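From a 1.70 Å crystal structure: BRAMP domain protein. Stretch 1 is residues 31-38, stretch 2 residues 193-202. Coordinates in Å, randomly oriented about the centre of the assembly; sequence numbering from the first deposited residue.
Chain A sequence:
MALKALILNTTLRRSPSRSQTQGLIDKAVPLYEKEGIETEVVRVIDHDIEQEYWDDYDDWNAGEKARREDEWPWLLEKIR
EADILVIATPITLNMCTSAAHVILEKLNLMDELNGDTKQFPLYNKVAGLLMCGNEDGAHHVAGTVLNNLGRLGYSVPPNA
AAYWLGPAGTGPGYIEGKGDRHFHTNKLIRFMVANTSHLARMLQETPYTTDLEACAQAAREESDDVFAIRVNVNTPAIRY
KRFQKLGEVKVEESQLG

Stretch 1 31-38: LYEKEGIE
Stretch 2 193-202: VANTSHLARM

The end of one helix packed against the flank of another can combine an apolar contact, a buried hydroxyl pair and a charged pair at its margin, and two stretches of this BRAMP domain protein make a compact example. Stretch 2, residues 193-202, is helical throughout and belongs to a longer helix, with phi between -57° and -79° and psi between -32° and -52°. Stretch 1 brings the last turn of another helix, residues 31-34, and the turn that follows. The register is set by two pairs of CA atoms: Tyr32 CA lies 6.2 Å from Val193 CA, and Glu35 CA lies 7.0 Å from Ser197 CA. Both numberings rise together, a three-residue step in stretch 1 matching a four-residue step, about one turn, in stretch 2, and the contact buries 424 Å² in all.

Leu31 (chi1 m, chi2 t) opens the contact. Its CA-to-CB bond points toward stretch 2, and CB rests 3.7 Å from CG1 of Val193. That valine, chi1 t, is the apolar centre of the contact, a short branched side chain buried among Leu31, Tyr32 and Glu35.

The Tyr32 CA-to-CB bond points sideways, but chi1 of -85° and chi2 of -59° bring the ring's end nearer. Val193 CG1 sits over one ring face, 4.0 Å from the Tyr32 ring centroid and 20° off the normal, a CH-pi contact. The hydroxyl reaches beyond this apolar patch: Tyr32 OH donates to Thr196 OG1 at 2.7 Å, the threonine in the p rotamer. A tyrosine suits this buried site because its ring packs against the valine while its polar tip finds an acceptor. Ser197, chi1 m, turns its hydroxyl back to its own helix, where OG donates to Val193 O at 2.7 Å. Ser197 OG also lies 3.5 Å from Tyr32 CE1, at the ring edge, from Glu35 CG and from Ile37 CD1, so the small side chain is met by all three.

Glu33 and Lys34 are out of reach of stretch 2; the Glu35 CA-to-CB bond points toward it, with phi/psi -74/-3, chi1 and chi2 both m and chi3 near 0°. Its carboxylate makes a salt bridge: Glu35 OE1 accepts from Arg201 NH1 at 2.8 Å and from Arg201 NH2 at 3.0 Å. The Arg201 CA-to-CB bond points toward stretch 1, and chi angles m, t, m and -98° place Glu35 OE1 at the edge of the guanidinium, near its plane. Water 1 donates to Glu35 OE2 at 2.6 Å and to Ala194 O at 2.7 Å, joining the carboxylate to the helix backbone as well.

Gly36 ends the helix in a Schellman motif at phi/psi 79/16, with Gly36 N bonded to Glu33 O at 3.0 Å and Ile37 N to Tyr32 O at 3.1 Å. A CB here would jam against the preceding carbonyl oxygen, which calls for glycine. After the turn, the Ile37 CA-to-CB bond points toward stretch 2, with phi/psi -107/117, chi1 m and chi2 t; the residue is buried, which suits its branched apolar side chain. Glu38 is out of reach of stretch 2.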

# COMPACT_ATOMS: atom_id res chain seq x y z
N LEU A 31 -5.43 -9.94 28.96
CA LEU A 31 -4.43 -10.92 28.53
C LEU A 31 -3.02 -10.44 28.83
O LEU A 31 -2.18 -11.22 29.31
CB LEU A 31 -4.59 -11.22 27.04
CG LEU A 31 -5.90 -11.88 26.61
CD1 LEU A 31 -5.96 -11.90 25.09
CD2 LEU A 31 -6.05 -13.29 27.19
N TYR A 32 -2.72 -9.16 28.58
CA TYR A 32 -1.41 -8.64 28.96
C TYR A 32 -1.21 -8.72 30.47
O TYR A 32 -0.13 -9.11 30.93
CB TYR A 32 -1.22 -7.20 28.49
CG TYR A 32 -0.73 -7.06 27.07
CD1 TYR A 32 0.46 -7.62 26.67
CD2 TYR A 32 -1.48 -6.36 26.11
CE1 TYR A 32 0.91 -7.50 25.37
CE2 TYR A 32 -1.04 -6.23 24.81
CZ TYR A 32 0.16 -6.80 24.44
OH TYR A 32 0.62 -6.71 23.16
N GLU A 33 -2.24 -8.38 31.25
CA GLU A 33 -2.10 -8.41 32.70
C GLU A 33 -1.83 -9.83 33.19
O GLU A 33 -1.07 -10.02 34.15
CB GLU A 33 -3.35 -7.82 33.36
CG GLU A 33 -3.58 -6.33 33.06
CD GLU A 33 -2.52 -5.37 33.65
OE1 GLU A 33 -1.69 -5.81 34.48
OE2 GLU A 33 -2.52 -4.16 33.30
N LYS A 34 -2.45 -10.85 32.56
CA LYS A 34 -2.15 -12.24 32.92
C LYS A 34 -0.70 -12.60 32.60
O LYS A 34 -0.13 -13.49 33.24
CB LYS A 34 -3.06 -13.22 32.18
CG LYS A 34 -4.54 -13.14 32.51
CD LYS A 34 -5.33 -14.06 31.59
CE LYS A 34 -6.84 -14.02 31.87
NZ LYS A 34 -7.17 -14.47 33.27
N GLU A 35 -0.11 -11.95 31.58
CA GLU A 35 1.31 -12.11 31.26
C GLU A 35 2.23 -11.40 32.24
O GLU A 35 3.46 -11.49 32.09
CB GLU A 35 1.60 -11.59 29.84
CG GLU A 35 1.05 -12.44 28.71
CD GLU A 35 1.98 -13.59 28.32
OE1 GLU A 35 3.06 -13.75 28.95
OE2 GLU A 35 1.64 -14.34 27.38
N GLY A 36 1.69 -10.68 33.21
CA GLY A 36 2.53 -9.89 34.09
C GLY A 36 2.99 -8.58 33.49
O GLY A 36 3.93 -7.97 34.00
N ILE A 37 2.36 -8.13 32.42
CA ILE A 37 2.76 -6.90 31.74
C ILE A 37 1.71 -5.84 32.06
O ILE A 37 0.52 -6.02 31.75
CB ILE A 37 2.93 -7.13 30.24
CG1 ILE A 37 4.04 -8.17 30.05
CG2 ILE A 37 3.25 -5.83 29.52
CD1 ILE A 37 4.53 -8.34 28.67
N GLU A 38 2.14 -4.78 32.74
CA GLU A 38 1.22 -3.73 33.17
C GLU A 38 0.80 -2.93 31.95
O GLU A 38 1.63 -2.55 31.13
CB GLU A 38 1.89 -2.82 34.19
CG GLU A 38 2.60 -3.56 35.30
CD GLU A 38 3.24 -2.64 36.31
OE1 GLU A 38 3.72 -1.55 35.91
OE2 GLU A 38 3.25 -2.99 37.51
N VAL A 193 -0.87 -10.96 21.77
CA VAL A 193 -0.45 -10.71 23.16
C VAL A 193 0.63 -11.70 23.58
O VAL A 193 1.64 -11.33 24.19
CB VAL A 193 -1.67 -10.78 24.09
CG1 VAL A 193 -1.21 -10.76 25.57
CG2 VAL A 193 -2.59 -9.61 23.80
N ALA A 194 0.42 -12.98 23.27
CA ALA A 194 1.41 -13.99 23.66
C ALA A 194 2.77 -13.70 23.03
O ALA A 194 3.81 -13.78 23.70
CB ALA A 194 0.92 -15.38 23.27
N ASN A 195 2.78 -13.33 21.75
CA ASN A 195 4.05 -13.18 21.04
C ASN A 195 4.74 -11.86 21.36
O ASN A 195 5.96 -11.83 21.55
CB ASN A 195 3.83 -13.32 19.52
CG ASN A 195 3.50 -14.73 19.08
OD1 ASN A 195 3.65 -15.69 19.84
ND2 ASN A 195 3.07 -14.86 17.84
N THR A 196 4.00 -10.74 21.43
CA THR A 196 4.64 -9.49 21.84
C THR A 196 5.19 -9.60 23.25
O THR A 196 6.25 -9.04 23.55
CB THR A 196 3.69 -8.30 21.76
OG1 THR A 196 2.51 -8.56 22.55
CG2 THR A 196 3.29 -8.06 20.32
N SER A 197 4.47 -10.27 24.14
CA SER A 197 4.94 -10.42 25.52
C SER A 197 6.24 -11.21 25.58
O SER A 197 7.18 -10.83 26.29
CB SER A 197 3.87 -11.10 26.37
OG SER A 197 2.71 -10.29 26.43
N HIS A 198 6.31 -12.33 24.85
CA HIS A 198 7.53 -13.13 24.83
C HIS A 198 8.71 -12.33 24.29
O HIS A 198 9.79 -12.29 24.90
CB HIS A 198 7.33 -14.39 23.98
CG HIS A 198 8.56 -15.23 23.89
ND1 HIS A 198 8.96 -16.07 24.91
CD2 HIS A 198 9.50 -15.34 22.92
CE1 HIS A 198 10.09 -16.67 24.56
NE2 HIS A 198 10.44 -16.24 23.36
N LEU A 199 8.52 -11.67 23.15
CA LEU A 199 9.64 -10.94 22.56
C LEU A 199 10.07 -9.78 23.45
O LEU A 199 11.27 -9.45 23.51
CB LEU A 199 9.26 -10.46 21.17
CG LEU A 199 10.31 -9.74 20.33
CD1 LEU A 199 11.53 -10.63 20.12
CD2 LEU A 199 9.73 -9.36 18.98
N ALA A 200 9.14 -9.16 24.18
CA ALA A 200 9.52 -8.08 25.08
C ALA A 200 10.40 -8.62 26.21
O ALA A 200 11.41 -8.00 26.55
CB ALA A 200 8.29 -7.39 25.66
N ARG A 201 10.03 -9.76 26.79
CA ARG A 201 10.85 -10.36 27.84
C ARG A 201 12.22 -10.73 27.29
O ARG A 201 13.24 -10.52 27.96
CB ARG A 201 10.16 -11.59 28.44
CG ARG A 201 8.95 -11.27 29.31
CD ARG A 201 8.40 -12.51 30.02
NE ARG A 201 7.73 -13.42 29.09
CZ ARG A 201 6.41 -13.46 28.90
NH1 ARG A 201 5.61 -12.66 29.58
NH2 ARG A 201 5.90 -14.33 28.03
N MET A 202 12.27 -11.28 26.07
CA MET A 202 13.54 -11.58 25.42
C MET A 202 14.42 -10.34 25.31
O MET A 202 15.60 -10.36 25.69
CB MET A 202 13.31 -12.16 24.03
CG MET A 202 12.70 -13.54 23.97
SD MET A 202 12.42 -13.95 22.22
CE MET A 202 14.11 -14.09 21.62
O HOH W 1 3.78 -15.13 26.07
O HOH W 2 6.37 -10.68 32.13